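Local coordinates for protein type II restriction enzyme NgoMIV (Neisseria gonorrhoeae, PDB 1FIU) that cuts double-stranded DNA after the first G of 5'-GCCGGC-3', working as a magnesium-dependent homotetrameric type II restriction endonuclease, at residues I[38-43]-I[222-227]; I[188-193]-I[228-233]; I[215-220]-I[240-245]. All coordinates share one frame; numbering follows the deposited sequence.

Contact 1 (I[38-43]-I[222-227]); sequences TRSFNI and EPTPSR
Ser40 and Ile43, one turn apart on helix 38-50, pack against Pro223 and Thr224, which lead into helix 225-232. The apolar part is made by the CG2 and CD1 methyls of Ile43 and by carbons of the two proline rings. Ile43 CG2, set anti to its backbone N, lies 4.0 Å from Pro223 CB and 3.5 Å from Pro223 O, a buried carbonyl oxygen that has no polar partner. Ile43 CD1 reaches on to Pro225 CD at 4.3 Å, while Leu249 and Leu253 of helix 246-256 also pack on Ile43. Beside this, Thr224 CG2 sits 3.7 Å from Ser40 CB.

No direct hydrogen bond joins the segments, and the polar link runs through water. One water lies 2.7 Å from Ser40 OG, donates to Glu222 OE1 and accepts from Arg227 NH1; Ser40 OG also bonds to Asp34 N, and Arg227 forms a salt bridge with Asp34. Glu222 OE1 is gripped as well by Thr224 OG1 (2.8 Å) and Thr224 N (3.0 Å), which arrive from opposite faces of the carboxylate.

Thr224 OG1 in turn accepts a weak, 3.4 Å bond from Arg227 N. This is a threonine N-cap, followed by proline as the first residue of the helix.

Contact 2 (I[188-193]-I[228-233]); sequences WTIRSD and ISSIAL. With nucleotides of chain B; nucleotides of chain D.
The DNA-reading loop that follows strand 179-187 is backed here by helix 225-232, with Ile190 and Ser192 meeting Ile228, Ser230 and Ile231. Within the chain the two segments meet by van der Waals contact, without a hydrogen bond. Ile190 CD1 reaches the helix backbone at Ile228 CA and lies 4.1 Å from Ile231 CG2, the two isoleucine side chains crossing at about a right angle. Its other branch, CG2, touches Ser230 OG at 3.6 Å, a hydroxyl already bonded to Arg227 O. Ser192 CB lies 3.6 Å from Ser230 CB. The hydroxyl of Ser192 turns to a DNA phosphate.

Arg191 leaves the backbone away from the helix, and its chain bends at chi2 (-59°) on the way to DG4 of chain D. NE donates to O6 (2.8 Å) and NH2 to N7 (3.0 Å), N7 lying in the guanidinium plane at its edge. NH1 turns back to Ile190 O at 3.1 Å, from above the carbonyl plane, so three bonds fix the rotation of the guanidinium. Asp193 OD2 accepts from N4 of DC1 of chain B (3.1 Å), and Asp193 OD1 from another cytosine N4. The loop thus reads bases of the recognition sequence, while Trp188 N grips OP1 of DC2 of chain D in a nearly straight 2.7 Å bond.

Around the helix, Met268 of helix 259-270 packs on Ile228 and Ala232, Ala198 of helix 197-208 touches Ile231, and Val241 of strand 240-243 meets Ala232.

Contact 3 (I[215-220]-I[240-245]); sequences HIVVVT and CVYHFA
Val218 O accepts from Tyr242 N at 2.8 Å, the shortest bond of a parallel strand pair that closes the beta-alpha-beta unit of strand 215-220, helix 225-232 and strand 240-243. The same oxygen lies 3.3 Å from Val241 CA, a CA-H...O contact. Further along, Thr220 N donates to Tyr242 O (3.0 Å) and Phe244 N to Thr220 O (2.9 Å), whereas the bond from Val218 N to Cys240 O is weak. The short strand axes are 4.7 Å apart at closest and inclined by 25°.

On the sheet face shared by Val217, Val219 and Tyr242, the tyrosine ring leans across the neighbouring strand. With Tyr242 CG anti to the carbonyl carbon (chi1 -63°), CE1 lies 3.7 Å from Val217 CG1, while Val218 O approaches the ring edge in its plane. Val219 CG2 meets Tyr242 CB, and Ile184 of strand 179-187 packs on both valines. Tyr242 OH bonds to Asp283. Val218, Val241, Thr220 and His243 occupy the other face, where Val218 CB touches Val241 CG2 at 4.1 Å and Thr220 CG2 approaches Val241 CG1. Thr220 OG1 is held by Lys187 O and Glu222 N.

At the strand end the chain turns into helix 246-256. Thr220 O stands over one face of the His243 imidazole, 3.8 Å above the plane and displaced toward the rim.

Overall arrangement
Contact 3 lies within the central mixed sheet, its centre about 6 Å from that of the chain; contacts 1 and 2 lie farther out, both built on helix 225-232. The centres of contacts 1 and 2 are about 11 Å apart, as are those of 2 and 3; those of 1 and 3 are about 17 Å apart. Along the chain come 38-43, 188-193, 215-220, 222-227, 228-233 and 240-245, so the contacts interleave. Glu222 joins all three: OE2 bonds to Ile190 N, and the backbone O to His243 NE2. The crossover, through Glu222 ahead of the helix and the helix itself, connects base-reading loop 188-193 with the sheet carrying magnesium ligand Cys186, with Asp140 just before strand 141-145.

Contact 1 (I[38-43]-I[222-227])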
loop_
_atom_site.group_PDB
_atom_site.type_symbol
_atom_site.label_atom_id
_atom_site.label_comp_id
_atom_site.label_asym_id
_atom_site.label_seq_id
_atom_site.Cartn_x
_atom_site.Cartn_y
_atom_site.Cartn_z
ATOM N N THR I 38 -19.318 26.915 16.920
ATOM C CA THR I 38 -19.179 27.405 18.295
ATOM C C THR I 38 -17.912 26.901 18.973
ATOM O O THR I 38 -17.164 27.678 19.574
ATOM C CB THR I 38 -20.398 26.976 19.177
ATOM O OG1 THR I 38 -21.604 27.522 18.627
ATOM C CG2 THR I 38 -20.244 27.472 20.615
ATOM N N ARG I 39 -17.669 25.595 18.898
ATOM C CA ARG I 39 -16.492 25.072 19.564
ATOM C C ARG I 39 -15.194 25.553 18.901
ATOM O O ARG I 39 -14.237 25.879 19.603
ATOM C CB ARG I 39 -16.569 23.539 19.649
ATOM C CG ARG I 39 -17.720 23.046 20.562
ATOM C CD ARG I 39 -17.671 21.539 20.771
ATOM N NE ARG I 39 -18.705 21.064 21.690
ATOM C CZ ARG I 39 -20.000 20.980 21.389
ATOM N NH1 ARG I 39 -20.437 21.338 20.185
ATOM N NH2 ARG I 39 -20.859 20.527 22.296
ATOM N N SER I 40 -15.152 25.604 17.568
ATOM C CA SER I 40 -13.942 26.096 16.896
ATOM C C SER I 40 -13.671 27.544 17.317
ATOM O O SER I 40 -12.550 27.905 17.685
ATOM C CB SER I 40 -14.099 26.030 15.373
ATOM O OG SER I 40 -12.914 26.474 14.700
ATOM N N PHE I 41 -14.719 28.366 17.252
ATOM C CA PHE I 41 -14.649 29.773 17.644
ATOM C C PHE I 41 -14.100 29.935 19.057
ATOM O O PHE I 41 -13.162 30.700 19.279
ATOM C CB PHE I 41 -16.064 30.383 17.575
ATOM C CG PHE I 41 -16.127 31.827 18.001
ATOM C CD1 PHE I 41 -16.126 32.842 17.049
ATOM C CD2 PHE I 41 -16.186 32.165 19.355
ATOM C CE1 PHE I 41 -16.183 34.185 17.438
ATOM C CE2 PHE I 41 -16.238 33.508 19.755
ATOM C CZ PHE I 41 -16.239 34.513 18.789
ATOM N N ASN I 42 -14.685 29.216 20.016
ATOM C CA ASN I 42 -14.242 29.318 21.404
ATOM C C ASN I 42 -12.870 28.731 21.698
ATOM O O ASN I 42 -12.115 29.277 22.516
ATOM C CB ASN I 42 -15.269 28.690 22.352
ATOM C CG ASN I 42 -16.562 29.465 22.376
ATOM O OD1 ASN I 42 -16.545 30.695 22.368
ATOM N ND2 ASN I 42 -17.685 28.760 22.406
ATOM N N ILE I 43 -12.543 27.613 21.056
ATOM C CA ILE I 43 -11.236 27.007 21.275
ATOM C C ILE I 43 -10.153 27.951 20.740
ATOM O O ILE I 43 -9.186 28.243 21.429
ATOM C CB ILE I 43 -11.116 25.614 20.581
ATOM C CG1 ILE I 43 -12.031 24.596 21.281
ATOM C CG2 ILE I 43 -9.669 25.112 20.661
ATOM C CD1 ILE I 43 -12.149 23.293 20.508
ATOM N N GLU I 222 -4.703 24.054 13.211
ATOM C CA GLU I 222 -6.154 23.788 13.305
ATOM C C GLU I 222 -6.553 23.699 14.786
ATOM O O GLU I 222 -5.971 22.927 15.560
ATOM C CB GLU I 222 -6.496 22.484 12.565
ATOM C CG GLU I 222 -7.921 21.960 12.855
ATOM C CD GLU I 222 -8.994 22.982 12.512
ATOM O OE1 GLU I 222 -10.009 23.028 13.243
ATOM O OE2 GLU I 222 -8.838 23.728 11.515
ATOM N N PRO I 223 -7.593 24.448 15.205
ATOM C CA PRO I 223 -7.957 24.371 16.625
ATOM C C PRO I 223 -8.776 23.171 17.104
ATOM O O PRO I 223 -8.704 22.796 18.281
ATOM C CB PRO I 223 -8.712 25.696 16.858
ATOM C CG PRO I 223 -9.382 25.921 15.552
ATOM C CD PRO I 223 -8.280 25.565 14.534
ATOM N N THR I 224 -9.541 22.554 16.213
ATOM C CA THR I 224 -10.393 21.456 16.661
ATOM C C THR I 224 -9.849 20.036 16.583
ATOM O O THR I 224 -9.312 19.626 15.558
ATOM C CB THR I 224 -11.766 21.473 15.930
ATOM O OG1 THR I 224 -11.603 21.188 14.532
ATOM C CG2 THR I 224 -12.431 22.837 16.097
ATOM N N PRO I 225 -9.981 19.271 17.677
ATOM C CA PRO I 225 -9.501 17.887 17.672
ATOM C C PRO I 225 -10.136 17.071 16.549
ATOM O O PRO I 225 -9.479 16.209 15.953
ATOM C CB PRO I 225 -9.918 17.364 19.061
ATOM C CG PRO I 225 -9.718 18.598 19.922
ATOM C CD PRO I 225 -10.317 19.703 19.054
ATOM N N SER I 226 -11.416 17.324 16.253
ATOM C CA SER I 226 -12.084 16.561 15.200
ATOM C C SER I 226 -11.405 16.754 13.851
ATOM O O SER I 226 -11.150 15.776 13.149
ATOM C CB SER I 226 -13.579 16.934 15.097
ATOM O OG SER I 226 -13.749 18.287 14.749
ATOM N N ARG I 227 -11.097 17.995 13.484
ATOM C CA ARG I 227 -10.449 18.229 12.197
ATOM C C ARG I 227 -9.003 17.737 12.210
ATOM O O ARG I 227 -8.523 17.183 11.216
ATOM C CB ARG I 227 -10.554 19.711 11.827
ATOM C CG ARG I 227 -11.870 20.006 11.088
ATOM C CD ARG I 227 -12.225 21.483 11.044
ATOM N NE ARG I 227 -13.362 21.671 10.157
ATOM C CZ ARG I 227 -14.222 22.685 10.224
ATOM N NH1 ARG I 227 -14.092 23.627 11.145
ATOM N NH2 ARG I 227 -15.206 22.762 9.348
HETATM O O HOH W 1 -11.945 24.731 12.882
#

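Contact 2 (I[188-193]-I[228-233])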
loop_
_atom_site.group_PDB
_atom_site.type_symbol
_atom_site.label_atom_id
_atom_site.label_comp_id
_atom_site.label_asym_id
_atom_site.label_seq_id
_atom_site.Cartn_x
_atom_site.Cartn_y
_atom_site.Cartn_z
ATOM N N TRP I 188 -2.364 25.461 7.898
ATOM C CA TRP I 188 -2.751 26.519 8.845
ATOM C C TRP I 188 -4.066 26.110 9.513
ATOM O O TRP I 188 -4.217 26.201 10.745
ATOM C CB TRP I 188 -2.879 27.846 8.086
ATOM C CG TRP I 188 -3.437 28.988 8.908
ATOM C CD1 TRP I 188 -4.570 29.697 8.644
ATOM C CD2 TRP I 188 -2.897 29.525 10.127
ATOM N NE1 TRP I 188 -4.778 30.643 9.629
ATOM C CE2 TRP I 188 -3.770 30.562 10.548
ATOM C CE3 TRP I 188 -1.769 29.228 10.903
ATOM C CZ2 TRP I 188 -3.545 31.301 11.720
ATOM C CZ3 TRP I 188 -1.544 29.959 12.066
ATOM C CH2 TRP I 188 -2.439 30.989 12.463
ATOM N N THR I 189 -5.009 25.672 8.687
ATOM C CA THR I 189 -6.288 25.135 9.183
ATOM C C THR I 189 -6.562 23.871 8.378
ATOM O O THR I 189 -5.921 23.620 7.352
ATOM C CB THR I 189 -7.478 26.087 8.962
ATOM O OG1 THR I 189 -7.666 26.300 7.565
ATOM C CG2 THR I 189 -7.229 27.426 9.677
ATOM N N ILE I 190 -7.564 23.106 8.806
ATOM C CA ILE I 190 -7.908 21.864 8.138
ATOM C C ILE I 190 -9.403 21.748 7.786
ATOM O O ILE I 190 -10.245 22.291 8.504
ATOM C CB ILE I 190 -7.579 20.655 9.087
ATOM C CG1 ILE I 190 -6.061 20.473 9.212
ATOM C CG2 ILE I 190 -8.321 19.372 8.600
ATOM C CD1 ILE I 190 -5.667 19.437 10.288
ATOM N N ARG I 191 -9.696 21.120 6.647
ATOM C CA ARG I 191 -11.051 20.685 6.306
ATOM C C ARG I 191 -10.704 19.212 6.017
ATOM O O ARG I 191 -9.655 18.922 5.388
ATOM C CB ARG I 191 -11.652 21.355 5.073
ATOM C CG ARG I 191 -12.086 22.807 5.334
ATOM C CD ARG I 191 -13.105 22.916 6.441
ATOM N NE ARG I 191 -13.533 24.307 6.600
ATOM C CZ ARG I 191 -12.970 25.208 7.402
ATOM N NH1 ARG I 191 -11.920 24.905 8.172
ATOM N NH2 ARG I 191 -13.461 26.447 7.425
ATOM N N SER I 192 -11.549 18.281 6.463
ATOM C CA SER I 192 -11.227 16.869 6.309
ATOM C C SER I 192 -11.016 16.366 4.883
ATOM O O SER I 192 -10.348 15.345 4.690
ATOM C CB SER I 192 -12.273 16.008 7.029
ATOM O OG SER I 192 -13.550 16.255 6.485
ATOM N N ASP I 193 -11.564 17.047 3.883
ATOM C CA ASP I 193 -11.370 16.604 2.517
ATOM C C ASP I 193 -9.991 16.974 1.987
ATOM O O ASP I 193 -9.211 16.106 1.525
ATOM C CB ASP I 193 -12.455 17.175 1.576
ATOM C CG ASP I 193 -12.501 18.709 1.565
ATOM O OD1 ASP I 193 -12.621 19.299 0.465
ATOM O OD2 ASP I 193 -12.426 19.316 2.648
ATOM N N ILE I 228 -8.317 17.906 13.331
ATOM C CA ILE I 228 -6.949 17.394 13.432
ATOM C C ILE I 228 -6.978 15.864 13.213
ATOM O O ILE I 228 -6.105 15.298 12.512
ATOM C CB ILE I 228 -6.361 17.662 14.838
ATOM C CG1 ILE I 228 -6.190 19.166 15.051
ATOM C CG2 ILE I 228 -5.031 16.884 15.028
ATOM C CD1 ILE I 228 -5.996 19.520 16.509
ATOM N N SER I 229 -7.981 15.194 13.792
ATOM C CA SER I 229 -8.077 13.737 13.700
ATOM C C SER I 229 -8.205 13.197 12.277
ATOM O O SER I 229 -7.841 12.038 12.030
ATOM C CB SER I 229 -9.243 13.210 14.574
ATOM O OG SER I 229 -10.500 13.373 13.915
ATOM N N SER I 230 -8.694 14.029 11.349
ATOM C CA SER I 230 -8.861 13.595 9.964
ATOM C C SER I 230 -7.509 13.277 9.298
ATOM O O SER I 230 -7.480 12.604 8.290
ATOM C CB SER I 230 -9.640 14.626 9.131
ATOM O OG SER I 230 -8.924 15.829 8.938
ATOM N N ILE I 231 -6.414 13.794 9.843
ATOM C CA ILE I 231 -5.093 13.436 9.304
ATOM C C ILE I 231 -4.229 12.711 10.359
ATOM O O ILE I 231 -3.381 11.892 10.002
ATOM C CB ILE I 231 -4.362 14.696 8.727
ATOM C CG1 ILE I 231 -3.048 14.299 8.034
ATOM C CG2 ILE I 231 -4.113 15.706 9.818
ATOM C CD1 ILE I 231 -3.234 13.449 6.756
ATOM N N ALA I 232 -4.468 12.960 11.656
ATOM C CA ALA I 232 -3.665 12.332 12.700
ATOM C C ALA I 232 -4.008 10.869 12.989
ATOM O O ALA I 232 -3.121 10.051 13.279
ATOM C CB ALA I 232 -3.766 13.139 14.003
ATOM N N LEU I 233 -5.287 10.514 12.920
ATOM C CA LEU I 233 -5.638 9.116 13.212
ATOM C C LEU I 233 -5.198 8.161 12.115
ATOM O O LEU I 233 -5.148 8.524 10.954
ATOM C CB LEU I 233 -7.157 8.976 13.429
ATOM C CG LEU I 233 -7.729 9.689 14.651
ATOM C CD1 LEU I 233 -9.253 9.470 14.623
ATOM C CD2 LEU I 233 -7.139 9.178 15.951
ATOM O OP3 DC B 1 -16.435 14.697 0.724
ATOM P P DC B 1 -16.447 15.104 -0.734
ATOM O OP1 DC B 1 -15.083 15.476 -1.290
ATOM O OP2 DC B 1 -17.201 14.143 -1.597
ATOM O "O5'" DC B 1 -17.300 16.488 -0.759
ATOM C "C5'" DC B 1 -18.710 16.451 -0.963
ATOM C "C4'" DC B 1 -19.207 17.824 -1.329
ATOM O "O4'" DC B 1 -19.188 18.599 -0.101
ATOM C "C3'" DC B 1 -18.302 18.582 -2.300
ATOM O "O3'" DC B 1 -18.764 18.490 -3.630
ATOM C "C2'" DC B 1 -18.382 20.027 -1.829
ATOM C "C1'" DC B 1 -18.832 19.957 -0.383
ATOM N N1 DC B 1 -17.684 20.305 0.471
ATOM C C2 DC B 1 -17.506 21.652 0.854
ATOM O O2 DC B 1 -18.302 22.500 0.435
ATOM N N3 DC B 1 -16.470 21.982 1.656
ATOM C C4 DC B 1 -15.622 21.039 2.079
ATOM N N4 DC B 1 -14.641 21.417 2.914
ATOM C C5 DC B 1 -15.749 19.671 1.682
ATOM C C6 DC B 1 -16.792 19.344 0.886
ATOM P P DG D 4 -13.922 32.593 6.366
ATOM O OP1 DG D 4 -14.137 34.050 6.588
ATOM O OP2 DG D 4 -13.818 31.683 7.523
ATOM O "O5'" DG D 4 -15.088 32.074 5.428
ATOM C "C5'" DG D 4 -15.229 32.622 4.124
ATOM C "C4'" DG D 4 -16.394 31.977 3.414
ATOM O "O4'" DG D 4 -16.075 30.592 3.098
ATOM C "C3'" DG D 4 -17.710 31.957 4.198
ATOM O "O3'" DG D 4 -18.755 32.309 3.285
ATOM C "C2'" DG D 4 -17.828 30.508 4.660
ATOM C "C1'" DG D 4 -17.132 29.744 3.537
ATOM N N9 DG D 4 -16.526 28.488 3.966
ATOM C C8 DG D 4 -15.720 28.300 5.066
ATOM N N7 DG D 4 -15.290 27.071 5.179
ATOM C C5 DG D 4 -15.853 26.409 4.098
ATOM C C6 DG D 4 -15.755 25.052 3.704
ATOM O O6 DG D 4 -15.107 24.149 4.241
ATOM N N1 DG D 4 -16.503 24.790 2.558
ATOM C C2 DG D 4 -17.226 25.714 1.866
ATOM N N2 DG D 4 -17.853 25.267 0.752
ATOM N N3 DG D 4 -17.326 26.997 2.229
ATOM C C4 DG D 4 -16.625 27.267 3.347
ATOM P P DC D 2 -2.895 25.865 4.068
ATOM O OP1 DC D 2 -2.115 26.174 5.275
ATOM O OP2 DC D 2 -3.318 24.463 3.792
ATOM O "O5'" DC D 2 -4.233 26.725 4.093
ATOM C "C5'" DC D 2 -4.153 28.129 4.270
ATOM C "C4'" DC D 2 -5.529 28.754 4.224
ATOM O "O4'" DC D 2 -6.123 28.578 2.922
ATOM C "C3'" DC D 2 -6.541 28.243 5.257
ATOM O "O3'" DC D 2 -7.015 29.425 5.953
ATOM C "C2'" DC D 2 -7.534 27.435 4.425
ATOM C "C1'" DC D 2 -7.441 28.043 3.035
ATOM N N1 DC D 2 -7.622 27.081 1.936
ATOM C C2 DC D 2 -8.723 27.222 1.065
ATOM O O2 DC D 2 -9.486 28.228 1.205
ATOM N N3 DC D 2 -8.932 26.283 0.094
ATOM C C4 DC D 2 -8.068 25.248 -0.042
ATOM N N4 DC D 2 -8.319 24.324 -1.005
ATOM C C5 DC D 2 -6.921 25.116 0.790
ATOM C C6 DC D 2 -6.734 26.042 1.767
#

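Contact 3 (I[215-220]-I[240-245])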
loop_
_atom_site.group_PDB
_atom_site.type_symbol
_atom_site.label_atom_id
_atom_site.label_comp_id
_atom_site.label_asym_id
_atom_site.label_seq_id
_atom_site.Cartn_x
_atom_site.Cartn_y
_atom_site.Cartn_z
ATOM N N HIS I 215 11.622 11.372 7.387
ATOM C CA HIS I 215 10.577 11.650 8.370
ATOM C C HIS I 215 9.419 12.211 7.503
ATOM O O HIS I 215 9.649 12.940 6.538
ATOM C CB HIS I 215 11.019 12.762 9.322
ATOM C CG HIS I 215 11.971 12.305 10.375
ATOM N ND1 HIS I 215 13.345 12.356 10.234
ATOM C CD2 HIS I 215 11.738 11.795 11.607
ATOM C CE1 HIS I 215 13.914 11.903 11.337
ATOM N NE2 HIS I 215 12.960 11.555 12.185
ATOM N N ILE I 216 8.173 11.881 7.842
ATOM C CA ILE I 216 6.997 12.395 7.128
ATOM C C ILE I 216 6.079 12.894 8.246
ATOM O O ILE I 216 5.480 12.084 8.983
ATOM C CB ILE I 216 6.279 11.291 6.301
ATOM C CG1 ILE I 216 7.240 10.718 5.231
ATOM C CG2 ILE I 216 5.059 11.886 5.572
ATOM C CD1 ILE I 216 6.669 9.565 4.451
ATOM N N VAL I 217 5.977 14.215 8.382
ATOM C CA VAL I 217 5.162 14.781 9.470
ATOM C C VAL I 217 4.279 15.911 8.974
ATOM O O VAL I 217 4.463 16.426 7.875
ATOM C CB VAL I 217 6.068 15.323 10.594
ATOM C CG1 VAL I 217 6.947 14.194 11.154
ATOM C CG2 VAL I 217 6.944 16.497 10.040
ATOM N N VAL I 218 3.302 16.281 9.794
ATOM C CA VAL I 218 2.398 17.373 9.454
ATOM C C VAL I 218 2.372 18.324 10.640
ATOM O O VAL I 218 2.333 17.874 11.777
ATOM C CB VAL I 218 0.952 16.873 9.234
ATOM C CG1 VAL I 218 0.046 18.055 8.951
ATOM C CG2 VAL I 218 0.909 15.869 8.083
ATOM N N VAL I 219 2.428 19.629 10.374
ATOM C CA VAL I 219 2.344 20.633 11.457
ATOM C C VAL I 219 1.078 21.434 11.152
ATOM O O VAL I 219 0.853 21.830 10.018
ATOM C CB VAL I 219 3.561 21.596 11.449
ATOM C CG1 VAL I 219 3.354 22.712 12.524
ATOM C CG2 VAL I 219 4.845 20.805 11.744
ATOM N N THR I 220 0.253 21.683 12.165
ATOM C CA THR I 220 -0.995 22.391 11.911
ATOM C C THR I 220 -1.380 23.368 13.016
ATOM O O THR I 220 -0.969 23.210 14.170
ATOM C CB THR I 220 -2.155 21.348 11.712
ATOM O OG1 THR I 220 -3.335 22.013 11.245
ATOM C CG2 THR I 220 -2.462 20.614 13.028
ATOM N N CYS I 240 3.652 11.316 12.385
ATOM C CA CYS I 240 3.042 11.976 13.538
ATOM C C CYS I 240 2.611 13.387 13.127
ATOM O O CYS I 240 3.140 13.945 12.165
ATOM C CB CYS I 240 4.064 12.069 14.674
ATOM S SG CYS I 240 3.307 12.511 16.308
ATOM N N VAL I 241 1.643 13.955 13.850
ATOM C CA VAL I 241 1.175 15.315 13.587
ATOM C C VAL I 241 1.610 16.184 14.761
ATOM O O VAL I 241 1.647 15.728 15.909
ATOM C CB VAL I 241 -0.371 15.337 13.426
ATOM C CG1 VAL I 241 -0.905 16.773 13.322
ATOM C CG2 VAL I 241 -0.750 14.590 12.162
ATOM N N TYR I 242 1.956 17.434 14.482
ATOM C CA TYR I 242 2.417 18.347 15.523
ATOM C C TYR I 242 1.546 19.597 15.523
ATOM O O TYR I 242 1.346 20.198 14.479
ATOM C CB TYR I 242 3.878 18.731 15.261
ATOM C CG TYR I 242 4.785 17.519 15.330
ATOM C CD1 TYR I 242 4.840 16.602 14.274
ATOM C CD2 TYR I 242 5.550 17.268 16.474
ATOM C CE1 TYR I 242 5.648 15.440 14.359
ATOM C CE2 TYR I 242 6.359 16.114 16.567
ATOM C CZ TYR I 242 6.397 15.206 15.501
ATOM O OH TYR I 242 7.172 14.070 15.618
ATOM N N HIS I 243 1.024 19.962 16.700
ATOM C CA HIS I 243 0.140 21.113 16.831
ATOM C C HIS I 243 0.939 22.360 17.210
ATOM O O HIS I 243 1.839 22.296 18.063
ATOM C CB HIS I 243 -0.935 20.833 17.911
ATOM C CG HIS I 243 -2.083 21.801 17.880
ATOM N ND1 HIS I 243 -2.140 22.924 18.680
ATOM C CD2 HIS I 243 -3.175 21.853 17.080
ATOM C CE1 HIS I 243 -3.218 23.631 18.369
ATOM N NE2 HIS I 243 -3.865 23.003 17.400
ATOM N N PHE I 244 0.582 23.491 16.603
ATOM C CA PHE I 244 1.293 24.736 16.854
ATOM C C PHE I 244 1.192 25.268 18.280
ATOM O O PHE I 244 2.020 26.084 18.697
ATOM C CB PHE I 244 0.851 25.827 15.853
ATOM C CG PHE I 244 -0.266 26.718 16.351
ATOM C CD1 PHE I 244 -0.070 28.095 16.449
ATOM C CD2 PHE I 244 -1.527 26.192 16.678
ATOM C CE1 PHE I 244 -1.110 28.940 16.851
ATOM C CE2 PHE I 244 -2.572 27.042 17.083
ATOM C CZ PHE I 244 -2.357 28.408 17.165
ATOM N N ALA I 245 0.208 24.786 19.038
ATOM C CA ALA I 245 0.030 25.259 20.415
ATOM C C ALA I 245 -0.697 24.190 21.212
ATOM O O ALA I 245 -1.799 24.394 21.728
ATOM C CB ALA I 245 -0.775 26.569 20.402
#